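Local coordinates for ferritin like protein (Caulobacter vibrioides, PDB 3HL1) that is a ferritin-like helical protein of unproven function that probably binds metal ions, at residues A[92-97]-A[127-132]; A[166-171]-A[181-186]; A[248-253]-A[307-312]. All coordinates share one frame; numbering follows the deposited sequence.

Contact 1 of 3, residues A[92-97]-A[127-132]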
ATOM      1  N   ASP A  92      -2.930  19.572   5.110  1.00 32.99           N
ATOM      2  CA  ASP A  92      -3.584  19.922   3.868  1.00 33.10           C
ATOM      3  C   ASP A  92      -4.657  20.984   4.102  1.00 36.18           C
ATOM      4  O   ASP A  92      -5.257  21.036   5.157  1.00 36.67           O
ATOM      5  CB  ASP A  92      -4.260  18.672   3.279  1.00 30.83           C
ATOM      6  CG  ASP A  92      -3.292  17.548   3.003  1.00 32.96           C
ATOM      7  OD1 ASP A  92      -2.120  17.876   2.714  1.00 29.76           O
ATOM      8  OD2 ASP A  92      -3.690  16.357   3.084  1.00 30.53           O
ATOM      9  N   THR A  93      -4.929  21.773   3.074  1.00 37.55           N
ATOM     10  CA  THR A  93      -5.950  22.822   3.137  1.00 39.55           C
ATOM     11  C   THR A  93      -6.830  22.738   1.867  1.00 38.29           C
ATOM     12  O   THR A  93      -6.328  22.808   0.738  1.00 36.96           O
ATOM     13  CB  THR A  93      -5.265  24.187   3.283  1.00 44.08           C
ATOM     14  OG1 THR A  93      -4.396  24.376   2.170  1.00 54.03           O
ATOM     15  CG2 THR A  93      -4.390  24.266   4.595  1.00 40.61           C
ATOM     16  N   PRO A  94      -8.126  22.436   2.032  1.00 38.15           N
ATOM     17  CA  PRO A  94      -8.809  22.092   3.295  1.00 38.06           C
ATOM     18  C   PRO A  94      -8.335  20.716   3.783  1.00 35.98           C
ATOM     19  O   PRO A  94      -7.787  19.939   2.986  1.00 35.57           O
ATOM     20  CB  PRO A  94     -10.294  22.055   2.898  1.00 38.79           C
ATOM     21  CG  PRO A  94     -10.280  21.626   1.463  1.00 39.42           C
ATOM     22  CD  PRO A  94      -9.032  22.301   0.871  1.00 40.47           C
ATOM     23  N   ASN A  95      -8.470  20.459   5.083  1.00 34.98           N
ATOM     24  CA  ASN A  95      -8.176  19.158   5.632  1.00 35.40           C
ATOM     25  C   ASN A  95      -9.201  18.219   5.002  1.00 33.94           C
ATOM     26  O   ASN A  95     -10.400  18.429   5.145  1.00 31.50           O
ATOM     27  CB  ASN A  95      -8.274  19.179   7.144  1.00 36.22           C
ATOM     28  CG  ASN A  95      -7.844  17.907   7.765  1.00 39.42           C
ATOM     29  OD1 ASN A  95      -7.931  16.828   7.155  1.00 33.47           O
ATOM     30  ND2 ASN A  95      -7.346  18.006   8.998  1.00 32.33           N
ATOM     31  N   PRO A  96      -8.732  17.226   4.233  1.00 31.46           N
ATOM     32  CA  PRO A  96      -9.740  16.389   3.538  1.00 31.02           C
ATOM     33  C   PRO A  96     -10.535  15.511   4.481  1.00 29.47           C
ATOM     34  O   PRO A  96     -11.515  14.939   4.038  1.00 28.23           O
ATOM     35  CB  PRO A  96      -8.887  15.512   2.584  1.00 31.26           C
ATOM     36  CG  PRO A  96      -7.510  15.453   3.224  1.00 28.11           C
ATOM     37  CD  PRO A  96      -7.356  16.835   3.901  1.00 32.44           C
ATOM     38  N   THR A  97     -10.109  15.365   5.746  1.00 31.20           N
ATOM     39  CA  THR A  97     -10.932  14.641   6.738  1.00 32.68           C
ATOM     40  C   THR A  97     -12.226  15.409   7.076  1.00 32.58           C
ATOM     41  O   THR A  97     -13.142  14.862   7.720  1.00 33.63           O
ATOM     42  CB  THR A  97     -10.139  14.272   8.028  1.00 34.29           C
ATOM     43  OG1 THR A  97      -9.786  15.460   8.748  1.00 35.57           O
ATOM     44  CG2 THR A  97      -8.904  13.428   7.703  1.00 30.81           C
ATOM     45  N   ARG A 127      -4.691  18.624  -4.716  1.00 40.19           N
ATOM     46  CA  ARG A 127      -5.777  19.142  -3.869  1.00 39.14           C
ATOM     47  C   ARG A 127      -5.319  19.608  -2.480  1.00 38.97           C
ATOM     48  O   ARG A 127      -6.016  20.353  -1.816  1.00 40.15           O
ATOM     49  CB  ARG A 127      -6.850  18.071  -3.771  1.00 39.41           C
ATOM     50  CG  ARG A 127      -7.422  17.794  -5.136  1.00 42.60           C
ATOM     51  CD  ARG A 127      -8.132  16.537  -5.185  1.00 57.85           C
ATOM     52  NE  ARG A 127      -9.510  16.661  -4.764  1.00 65.69           N
ATOM     53  CZ  ARG A 127     -10.563  16.655  -5.569  1.00 70.33           C
ATOM     54  NH1 ARG A 127     -11.770  16.735  -5.023  1.00 73.45           N
ATOM     55  NH2 ARG A 127     -10.429  16.559  -6.894  1.00 70.50           N
ATOM     56  N   THR A 128      -4.135  19.172  -2.038  1.00 39.52           N
ATOM     57  CA  THR A 128      -3.628  19.517  -0.694  1.00 37.53           C
ATOM     58  C   THR A 128      -3.263  21.009  -0.552  1.00 40.95           C
ATOM     59  O   THR A 128      -3.201  21.555   0.551  1.00 37.77           O
ATOM     60  CB  THR A 128      -2.408  18.648  -0.326  1.00 34.93           C
ATOM     61  OG1 THR A 128      -1.292  18.921  -1.206  1.00 31.40           O
ATOM     62  CG2 THR A 128      -2.790  17.178  -0.378  1.00 25.92           C
ATOM     63  N   GLN A 129      -3.019  21.653  -1.684  1.00 45.31           N
ATOM     64  CA  GLN A 129      -2.580  23.047  -1.715  1.00 48.44           C
ATOM     65  C   GLN A 129      -1.373  23.268  -0.809  1.00 49.71           C
ATOM     66  O   GLN A 129      -1.379  24.144   0.041  1.00 50.16           O
ATOM     67  CB  GLN A 129      -3.700  23.987  -1.314  1.00 49.86           C
ATOM     68  CG  GLN A 129      -4.928  23.880  -2.165  1.00 50.58           C
ATOM     69  CD  GLN A 129      -5.802  25.093  -1.997  1.00 55.89           C
ATOM     70  OE1 GLN A 129      -5.436  26.184  -2.440  1.00 60.10           O
ATOM     71  NE2 GLN A 129      -6.957  24.922  -1.346  1.00 47.76           N
ATOM     72  N   ARG A 130      -0.365  22.418  -0.930  1.00 49.48           N
ATOM     73  CA  ARG A 130       0.860  22.688  -0.210  1.00 47.81           C
ATOM     74  C   ARG A 130       2.081  22.470  -1.047  1.00 45.79           C
ATOM     75  O   ARG A 130       2.089  21.670  -1.971  1.00 40.49           O
ATOM     76  CB  ARG A 130       0.945  21.936   1.121  1.00 50.38           C
ATOM     77  CG  ARG A 130       0.934  20.451   1.090  1.00 45.32           C
ATOM     78  CD  ARG A 130       1.004  19.920   2.510  1.00 46.23           C
ATOM     79  NE  ARG A 130       2.337  19.483   2.947  1.00 42.79           N
ATOM     80  CZ  ARG A 130       3.060  19.994   3.948  1.00 47.54           C
ATOM     81  NH1 ARG A 130       2.654  21.039   4.664  1.00 43.70           N
ATOM     82  NH2 ARG A 130       4.225  19.450   4.233  1.00 47.89           N
ATOM     83  N   GLU A 131       3.099  23.256  -0.730  1.00 48.18           N
ATOM     84  CA  GLU A 131       4.432  23.048  -1.260  1.00 50.26           C
ATOM     85  C   GLU A 131       5.008  21.781  -0.595  1.00 46.56           C
ATOM     86  O   GLU A 131       4.993  21.689   0.628  1.00 46.94           O
ATOM     87  CB  GLU A 131       5.313  24.274  -0.967  1.00 52.74           C
ATOM     88  CG  GLU A 131       5.204  25.358  -2.028  1.00 60.44           C
ATOM     89  CD  GLU A 131       5.721  24.865  -3.367  1.00 68.90           C
ATOM     90  OE1 GLU A 131       6.872  24.381  -3.416  1.00 73.20           O
ATOM     91  OE2 GLU A 131       4.975  24.938  -4.362  1.00 72.44           O
ATOM     92  N   PRO A 132       5.502  20.809  -1.401  1.00 46.18           N
ATOM     93  CA  PRO A 132       6.084  19.593  -0.839  1.00 43.31           C
ATOM     94  C   PRO A 132       7.214  19.940   0.091  1.00 42.70           C
ATOM     95  O   PRO A 132       8.022  20.833  -0.235  1.00 40.94           O
ATOM     96  CB  PRO A 132       6.613  18.852  -2.067  1.00 45.58           C
ATOM     97  CG  PRO A 132       5.778  19.377  -3.201  1.00 49.77           C
ATOM     98  CD  PRO A 132       5.519  20.784  -2.881  1.00 44.51           C
TER
HETATM   99  O   HOH W   1      -2.022  23.158   2.566  1.00 51.74           O
HETATM  100  O   HOH W   2      -6.825  19.495   0.435  1.00 35.34           O
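Backbone hydrogen bonding comes first: Thr93 N donates to Thr128 O over 3.1 Å, almost straight at the proton (173°), the donor above the carbonyl plane. A second, weak bond comes from a side chain. Gln129 starts with CG anti to its own carbonyl carbon and runs extended, crossing Thr93 at about a right angle, so that NE2 ends 3.0 Å from Thr93 O while Gln129 CB lies 3.6 Å from Thr93 OG1. This is a meeting of two loops, one on either side of helix 112-121 in the sequence, at the periphery of a ferritin-like helical protein; the cis peptide before Pro94 bends the first loop just where they touch. Water joins them twice: one molecule donates to both Pro94 O and Arg127 O, and another links Thr93 OG1 with Gln129 O. The van der Waals part falls largely to buried Asp92, whose OD1 sits against Thr128 CB at 3.1 Å and CG2 at 3.2 Å, as Thr128 OG1 turns back to bond Glu125 O. Asp92 OD1 is 4.7 Å from Arg130 NE, a distance at which the opposite charges probably attract, although that NE makes its salt bridge with Glu146 on helix 144-157.

Contact 2 of 3, residues A[166-171]-A[181-186]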
ATOM      1  N   GLN A 166      20.509  -5.026  -9.196  1.00 31.26           N
ATOM      2  CA  GLN A 166      20.868  -5.264  -7.821  1.00 30.67           C
ATOM      3  C   GLN A 166      19.667  -5.668  -7.029  1.00 28.54           C
ATOM      4  O   GLN A 166      18.856  -4.809  -6.664  1.00 27.43           O
ATOM      5  CB  GLN A 166      21.495  -3.994  -7.217  1.00 31.50           C
ATOM      6  CG  GLN A 166      22.088  -4.248  -5.819  1.00 30.43           C
ATOM      7  CD  GLN A 166      23.047  -3.166  -5.409  1.00 37.05           C
ATOM      8  OE1 GLN A 166      24.259  -3.383  -5.402  1.00 28.58           O
ATOM      9  NE2 GLN A 166      22.511  -1.971  -5.079  1.00 27.98           N
ATOM     10  N   LYS A 167      19.551  -6.972  -6.755  1.00 27.25           N
ATOM     11  CA  LYS A 167      18.473  -7.540  -5.969  1.00 29.54           C
ATOM     12  C   LYS A 167      17.099  -7.065  -6.456  1.00 31.76           C
ATOM     13  O   LYS A 167      16.243  -6.629  -5.687  1.00 31.23           O
ATOM     14  CB  LYS A 167      18.732  -7.262  -4.499  1.00 27.37           C
ATOM     15  CG  LYS A 167      20.079  -7.767  -3.995  1.00 31.92           C
ATOM     16  CD  LYS A 167      20.210  -7.561  -2.494  1.00 30.87           C
ATOM     17  CE  LYS A 167      21.395  -8.217  -1.919  1.00 36.87           C
ATOM     18  NZ  LYS A 167      22.585  -7.559  -2.398  1.00 49.21           N
ATOM     19  N   GLN A 168      16.909  -7.176  -7.779  1.00 31.60           N
ATOM     20  CA  GLN A 168      15.669  -6.758  -8.417  1.00 32.06           C
ATOM     21  C   GLN A 168      14.691  -7.929  -8.476  1.00 34.76           C
ATOM     22  O   GLN A 168      15.093  -9.075  -8.628  1.00 34.18           O
ATOM     23  CB  GLN A 168      15.920  -6.246  -9.826  1.00 32.02           C
ATOM     24  CG  GLN A 168      16.799  -5.060  -9.909  1.00 31.83           C
ATOM     25  CD  GLN A 168      16.186  -3.863  -9.275  1.00 30.29           C
ATOM     26  OE1 GLN A 168      15.288  -3.244  -9.830  1.00 28.86           O
ATOM     27  NE2 GLN A 168      16.680  -3.505  -8.109  1.00 29.40           N
HETATM   28  N   MSE A 169      13.422  -7.599  -8.413  1.00 34.22           N
HETATM   29  CA  MSE A 169      12.320  -8.553  -8.394  1.00 42.85           C
HETATM   30  C   MSE A 169      11.354  -8.232  -9.518  1.00 43.42           C
HETATM   31  O   MSE A 169      11.166  -7.078  -9.885  1.00 42.21           O
HETATM   32  CB  MSE A 169      11.641  -8.427  -7.046  1.00 40.76           C
HETATM   33  CG  MSE A 169      10.476  -9.256  -6.781  1.00 46.59           C
HETATM   34 SE   MSE A 169      10.070  -8.829  -4.938  0.75 49.61          SE
HETATM   35  CE  MSE A 169       8.238  -9.315  -4.999  1.00 49.85           C
ATOM     36  N   ASP A 170      10.761  -9.264 -10.104  1.00 49.38           N
ATOM     37  CA  ASP A 170       9.776  -9.059 -11.176  1.00 51.57           C
ATOM     38  C   ASP A 170       8.693 -10.164 -11.190  1.00 53.99           C
ATOM     39  O   ASP A 170       8.790 -11.120 -11.943  1.00 49.51           O
ATOM     40  CB  ASP A 170      10.504  -8.924 -12.536  1.00 49.81           C
ATOM     41  CG  ASP A 170       9.614  -8.281 -13.629  1.00 60.22           C
ATOM     42  OD1 ASP A 170       8.582  -7.628 -13.295  1.00 68.92           O
ATOM     43  OD2 ASP A 170       9.952  -8.423 -14.830  1.00 62.01           O
ATOM     44  N   GLU A 171       7.694 -10.005 -10.320  1.00 57.90           N
ATOM     45  CA  GLU A 171       6.511 -10.862 -10.235  1.00 61.01           C
ATOM     46  C   GLU A 171       5.303  -9.954 -10.469  1.00 63.69           C
ATOM     47  O   GLU A 171       4.307 -10.364 -11.048  1.00 68.61           O
ATOM     48  CB  GLU A 171       6.409 -11.509  -8.857  1.00 61.77           C
ATOM     49  CG  GLU A 171       7.720 -12.167  -8.332  1.00 69.14           C
ATOM     50  CD  GLU A 171       8.091 -13.525  -9.011  1.00 72.25           C
ATOM     51  OE1 GLU A 171       7.211 -14.406  -9.178  1.00 74.12           O
ATOM     52  OE2 GLU A 171       9.284 -13.726  -9.347  1.00 62.61           O
ATOM     53  N   PRO A 181      10.937  -5.493 -18.025  1.00 48.30           N
ATOM     54  CA  PRO A 181      10.814  -5.666 -16.575  1.00 47.50           C
ATOM     55  C   PRO A 181      10.788  -4.288 -15.890  1.00 44.61           C
ATOM     56  O   PRO A 181      11.427  -3.344 -16.350  1.00 43.82           O
ATOM     57  CB  PRO A 181      12.086  -6.453 -16.207  1.00 48.21           C
ATOM     58  CG  PRO A 181      13.010  -6.294 -17.396  1.00 51.94           C
ATOM     59  CD  PRO A 181      12.115  -6.190 -18.577  1.00 49.22           C
ATOM     60  N   LEU A 182      10.043  -4.168 -14.812  1.00 41.82           N
ATOM     61  CA  LEU A 182       9.915  -2.907 -14.142  1.00 36.13           C
ATOM     62  C   LEU A 182      10.961  -2.935 -13.017  1.00 34.30           C
ATOM     63  O   LEU A 182      10.664  -3.047 -11.809  1.00 33.99           O
ATOM     64  CB  LEU A 182       8.495  -2.714 -13.693  1.00 36.93           C
ATOM     65  CG  LEU A 182       7.444  -2.443 -14.777  1.00 40.55           C
ATOM     66  CD1 LEU A 182       6.116  -2.280 -14.103  1.00 31.40           C
ATOM     67  CD2 LEU A 182       7.750  -1.205 -15.620  1.00 35.11           C
ATOM     68  N   THR A 183      12.194  -2.903 -13.486  1.00 33.18           N
ATOM     69  CA  THR A 183      13.371  -3.044 -12.663  1.00 34.95           C
ATOM     70  C   THR A 183      14.409  -2.023 -13.076  1.00 35.95           C
ATOM     71  O   THR A 183      14.363  -1.437 -14.160  1.00 35.24           O
ATOM     72  CB  THR A 183      14.010  -4.435 -12.831  1.00 36.09           C
ATOM     73  OG1 THR A 183      14.446  -4.566 -14.171  1.00 36.35           O
ATOM     74  CG2 THR A 183      13.041  -5.542 -12.542  1.00 35.61           C
ATOM     75  N   VAL A 184      15.396  -1.851 -12.217  1.00 33.29           N
ATOM     76  CA  VAL A 184      16.510  -0.986 -12.492  1.00 33.13           C
ATOM     77  C   VAL A 184      17.672  -1.859 -12.939  1.00 33.01           C
ATOM     78  O   VAL A 184      18.281  -2.602 -12.149  1.00 28.47           O
ATOM     79  CB  VAL A 184      16.836  -0.122 -11.259  1.00 31.53           C
ATOM     80  CG1 VAL A 184      18.059   0.755 -11.527  1.00 34.10           C
ATOM     81  CG2 VAL A 184      15.571   0.738 -10.876  1.00 27.39           C
ATOM     82  N   THR A 185      17.967  -1.773 -14.237  1.00 35.26           N
ATOM     83  CA  THR A 185      18.994  -2.604 -14.858  1.00 33.62           C
ATOM     84  C   THR A 185      20.294  -1.849 -15.103  1.00 33.06           C
ATOM     85  O   THR A 185      21.302  -2.460 -15.385  1.00 35.29           O
ATOM     86  CB  THR A 185      18.527  -3.140 -16.217  1.00 33.57           C
ATOM     87  OG1 THR A 185      18.221  -2.033 -17.072  1.00 30.24           O
ATOM     88  CG2 THR A 185      17.298  -4.008 -16.051  1.00 34.18           C
ATOM     89  N   GLU A 186      20.269  -0.520 -15.029  1.00 33.54           N
ATOM     90  CA  GLU A 186      21.455   0.302 -15.272  1.00 31.79           C
ATOM     91  C   GLU A 186      21.940   1.019 -14.006  1.00 36.01           C
ATOM     92  O   GLU A 186      21.182   1.246 -13.068  1.00 31.17           O
ATOM     93  CB  GLU A 186      21.171   1.384 -16.307  1.00 33.77           C
ATOM     94  CG  GLU A 186      20.552   0.927 -17.595  1.00 40.72           C
ATOM     95  CD  GLU A 186      21.486   0.084 -18.415  1.00 56.22           C
ATOM     96  OE1 GLU A 186      22.682   0.442 -18.466  1.00 59.44           O
ATOM     97  OE2 GLU A 186      21.026  -0.924 -19.016  1.00 67.21           O
TER
HETATM   98  O   HOH W   3      19.254  -2.382  -9.574  1.00 26.70           O
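Gln168 reaches across from 166-171 and makes the one direct hydrogen bond between the segments. Its CB packs 4.0 Å from both CB and CG2 of Thr183. From there CG leaves anti to the carbonyl carbon, 3.6 Å from Val184 O, and a bend at chi2 (-65°) turns the amide. At the tip the amide is gripped from both ends. OE1 accepts from Val184 N at 2.8 Å in a practically linear bond (178°), the donor standing above the amide carbonyl plane; NE2 turns back and donates to Gln166 O, 2.9 Å away and in the amide plane. With Asn63 O as a further acceptor for NE2, the amide's rotation is well fixed. A water bridges the same two segments, accepting from Gln166 N and donating to Val184 O. Asp170 OD2 rests 3.2 Å from Pro181 CB. Leu182 centres an inverse gamma turn, closed weakly by Thr183 N to Pro181 O. The segments run roughly antiparallel as irregular loop, both in the connection between helices 144-157 and 188-207 of this ferritin-like protein. Asn63 of helix 42-67 bonds Met169 O and Leu182 O, Val184 packs on Gln194 of helix 188-207, and selenomethionine Met169 touches Met283 of helix 261-283.

Contact 3 of 3, residues A[248-253]-A[307-312]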
ATOM      1  N   GLY A 248     -24.320  -5.939  -0.818  1.00 35.49           N
ATOM      2  CA  GLY A 248     -24.386  -6.559   0.510  1.00 36.43           C
ATOM      3  C   GLY A 248     -22.997  -6.976   0.981  1.00 33.62           C
ATOM      4  O   GLY A 248     -22.165  -7.383   0.159  1.00 32.02           O
ATOM      5  N   VAL A 249     -22.753  -6.812   2.272  1.00 36.00           N
ATOM      6  CA  VAL A 249     -21.484  -7.168   2.878  1.00 37.05           C
ATOM      7  C   VAL A 249     -21.688  -8.157   4.028  1.00 38.15           C
ATOM      8  O   VAL A 249     -22.755  -8.198   4.674  1.00 35.98           O
ATOM      9  CB  VAL A 249     -20.718  -5.937   3.392  1.00 38.26           C
ATOM     10  CG1 VAL A 249     -20.522  -4.918   2.222  1.00 29.07           C
ATOM     11  CG2 VAL A 249     -21.436  -5.312   4.577  1.00 39.12           C
ATOM     12  N   TYR A 250     -20.666  -8.969   4.275  1.00 33.83           N
ATOM     13  CA  TYR A 250     -20.658  -9.807   5.418  1.00 31.17           C
ATOM     14  C   TYR A 250     -20.598  -8.944   6.655  1.00 34.52           C
ATOM     15  O   TYR A 250     -20.100  -7.827   6.664  1.00 35.23           O
ATOM     16  CB  TYR A 250     -19.468 -10.762   5.440  1.00 31.86           C
ATOM     17  CG  TYR A 250     -19.473 -11.731   4.340  1.00 31.84           C
ATOM     18  CD1 TYR A 250     -20.349 -12.826   4.361  1.00 31.06           C
ATOM     19  CD2 TYR A 250     -18.627 -11.569   3.246  1.00 32.26           C
ATOM     20  CE1 TYR A 250     -20.374 -13.758   3.300  1.00 31.47           C
ATOM     21  CE2 TYR A 250     -18.664 -12.468   2.187  1.00 26.16           C
ATOM     22  CZ  TYR A 250     -19.549 -13.555   2.224  1.00 29.66           C
ATOM     23  OH  TYR A 250     -19.526 -14.437   1.159  1.00 32.66           O
ATOM     24  N   THR A 251     -21.151  -9.502   7.705  1.00 36.63           N
ATOM     25  CA  THR A 251     -21.176  -8.886   8.999  1.00 38.62           C
ATOM     26  C   THR A 251     -20.120  -9.602   9.862  1.00 36.14           C
ATOM     27  O   THR A 251     -19.863 -10.801   9.712  1.00 36.35           O
ATOM     28  CB  THR A 251     -22.628  -9.010   9.558  1.00 40.95           C
ATOM     29  OG1 THR A 251     -22.781  -8.120  10.652  1.00 53.79           O
ATOM     30  CG2 THR A 251     -22.886 -10.430   9.980  1.00 38.37           C
ATOM     31  N   GLY A 252     -19.451  -8.869  10.738  1.00 35.60           N
ATOM     32  CA  GLY A 252     -18.457  -9.490  11.582  1.00 34.03           C
ATOM     33  C   GLY A 252     -18.109  -8.666  12.760  1.00 34.76           C
ATOM     34  O   GLY A 252     -18.337  -7.461  12.760  1.00 37.02           O
ATOM     35  N   VAL A 253     -17.566  -9.325  13.773  1.00 35.50           N
ATOM     36  CA  VAL A 253     -17.059  -8.662  14.957  1.00 38.14           C
ATOM     37  C   VAL A 253     -15.561  -8.725  14.969  1.00 36.12           C
ATOM     38  O   VAL A 253     -14.958  -9.687  14.504  1.00 35.66           O
ATOM     39  CB  VAL A 253     -17.586  -9.296  16.275  1.00 40.07           C
ATOM     40  CG1 VAL A 253     -19.081  -9.098  16.394  1.00 42.82           C
ATOM     41  CG2 VAL A 253     -17.249 -10.762  16.352  1.00 31.76           C
ATOM     42  N   CYS A 307     -12.727 -15.627   7.318  1.00 27.07           N
ATOM     43  CA  CYS A 307     -13.043 -14.801   8.489  1.00 28.68           C
ATOM     44  C   CYS A 307     -14.402 -14.155   8.378  1.00 29.25           C
ATOM     45  O   CYS A 307     -15.250 -14.311   9.254  1.00 29.63           O
ATOM     46  CB  CYS A 307     -11.992 -13.715   8.721  1.00 30.77           C
ATOM     47  SG  CYS A 307     -10.380 -14.317   9.277  1.00 31.43           S
ATOM     48  N   TRP A 308     -14.639 -13.436   7.279  1.00 30.01           N
ATOM     49  CA  TRP A 308     -15.912 -12.789   7.060  1.00 29.75           C
ATOM     50  C   TRP A 308     -17.102 -13.738   7.056  1.00 30.16           C
ATOM     51  O   TRP A 308     -18.143 -13.454   7.685  1.00 30.14           O
ATOM     52  CB  TRP A 308     -15.889 -12.020   5.736  1.00 29.58           C
ATOM     53  CG  TRP A 308     -15.234 -10.693   5.811  1.00 25.05           C
ATOM     54  CD1 TRP A 308     -14.224 -10.267   5.030  1.00 29.23           C
ATOM     55  CD2 TRP A 308     -15.603  -9.602   6.637  1.00 27.18           C
ATOM     56  NE1 TRP A 308     -13.933  -8.944   5.302  1.00 26.29           N
ATOM     57  CE2 TRP A 308     -14.751  -8.523   6.309  1.00 29.01           C
ATOM     58  CE3 TRP A 308     -16.554  -9.419   7.643  1.00 26.63           C
ATOM     59  CZ2 TRP A 308     -14.826  -7.299   6.942  1.00 26.53           C
ATOM     60  CZ3 TRP A 308     -16.645  -8.176   8.269  1.00 30.48           C
ATOM     61  CH2 TRP A 308     -15.790  -7.138   7.924  1.00 29.56           C
ATOM     62  N   LYS A 309     -16.973 -14.841   6.330  1.00 29.62           N
ATOM     63  CA  LYS A 309     -18.014 -15.837   6.326  1.00 32.84           C
ATOM     64  C   LYS A 309     -18.345 -16.377   7.725  1.00 35.55           C
ATOM     65  O   LYS A 309     -19.493 -16.738   7.970  1.00 37.32           O
ATOM     66  CB  LYS A 309     -17.632 -16.988   5.430  1.00 32.69           C
ATOM     67  CG  LYS A 309     -17.821 -16.699   3.944  1.00 38.01           C
ATOM     68  CD  LYS A 309     -17.259 -17.869   3.145  1.00 45.57           C
ATOM     69  CE  LYS A 309     -18.027 -18.258   1.940  1.00 53.71           C
ATOM     70  NZ  LYS A 309     -18.874 -17.205   1.342  1.00 63.10           N
ATOM     71  N   LEU A 310     -17.355 -16.457   8.609  1.00 33.89           N
ATOM     72  CA  LEU A 310     -17.560 -16.884   9.993  1.00 34.37           C
ATOM     73  C   LEU A 310     -17.966 -15.776  10.951  1.00 37.94           C
ATOM     74  O   LEU A 310     -18.110 -16.022  12.138  1.00 44.31           O
ATOM     75  CB  LEU A 310     -16.343 -17.655  10.526  1.00 35.04           C
ATOM     76  CG  LEU A 310     -16.096 -18.976   9.808  1.00 26.67           C
ATOM     77  CD1 LEU A 310     -14.704 -19.526   9.966  1.00 28.58           C
ATOM     78  CD2 LEU A 310     -17.169 -20.041  10.163  1.00 23.82           C
ATOM     79  N   GLY A 311     -18.173 -14.560  10.462  1.00 35.84           N
ATOM     80  CA  GLY A 311     -18.565 -13.452  11.335  1.00 37.09           C
ATOM     81  C   GLY A 311     -17.424 -12.842  12.146  1.00 33.57           C
ATOM     82  O   GLY A 311     -17.662 -12.240  13.162  1.00 32.70           O
ATOM     83  N   ALA A 312     -16.185 -12.970  11.661  1.00 33.07           N
ATOM     84  CA  ALA A 312     -15.019 -12.365  12.282  1.00 30.97           C
ATOM     85  C   ALA A 312     -14.409 -11.369  11.278  1.00 30.60           C
ATOM     86  O   ALA A 312     -14.116 -11.719  10.141  1.00 31.36           O
ATOM     87  CB  ALA A 312     -13.980 -13.414  12.618  1.00 27.25           C
TER
HETATM   88  O   HOH W   4     -20.607 -13.067   8.425  1.00 34.38           O
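The Tyr250 ring has Lys309 N over one face, and the Trp308 indole has Ala312 O over one of its own, 4.0 Å above the plane and offset toward the rim. At the indole's edge, in its plane, Gly252 N lies 3.8 Å from Trp308 CZ3. The two aromatic residues cross obliquely, meeting at Tyr250 CD2 and Trp308 CB, 3.7 Å apart. Lys309 lies beside Tyr250, pointing the same way; bends at chi3 and chi4 bring NZ to Tyr250 OH at 2.8 Å, a weak bond. Here helix 292-309 ends in a Schellman motif, Gly311 taking positive phi while Ala312 N bonds back to Cys307 O. Beyond it, Gly311 O accepts from Val253 N at 3.0 Å; with a second backbone bond between Val253 and Val313 this makes a single beta bridge of Val253 with Ala312. Gly311 CA adds a CA-H...O contact with Thr251 O at 3.4 Å, and a water donates to Thr251 O and Trp308 O. Trp308 NE1 bonds Thr31 O of helix 8-35. Gly311 O thus finds a donor in Val253 N, and Trp308 O in Gly311 N and a water, while the ammonium group beside the phenol would, if anything, favour the phenolate.

How the contacts relate
All three contacts are partly buried and lie toward the periphery, their centres 34 to 39 Å apart with no touch between them; contacts 2 and 3 sit on opposite sides of the chain's centre. They follow one another along the chain. Contact 1 joins loops flanking helix 112-121, contact 2 closes a single interhelical connection on itself, and contact 3 sets a loop against a helix end. They share elements at a distance: helix 144-157 borders contact 1 and leads into contact 2, while helix 261-283 borders contacts 2 and 3. Contact 1 relies on one backbone bond, a weak side-chain bond and two waters, contact 2 on a side-chain amide, and contact 3 on aromatic packing beside a helix terminus.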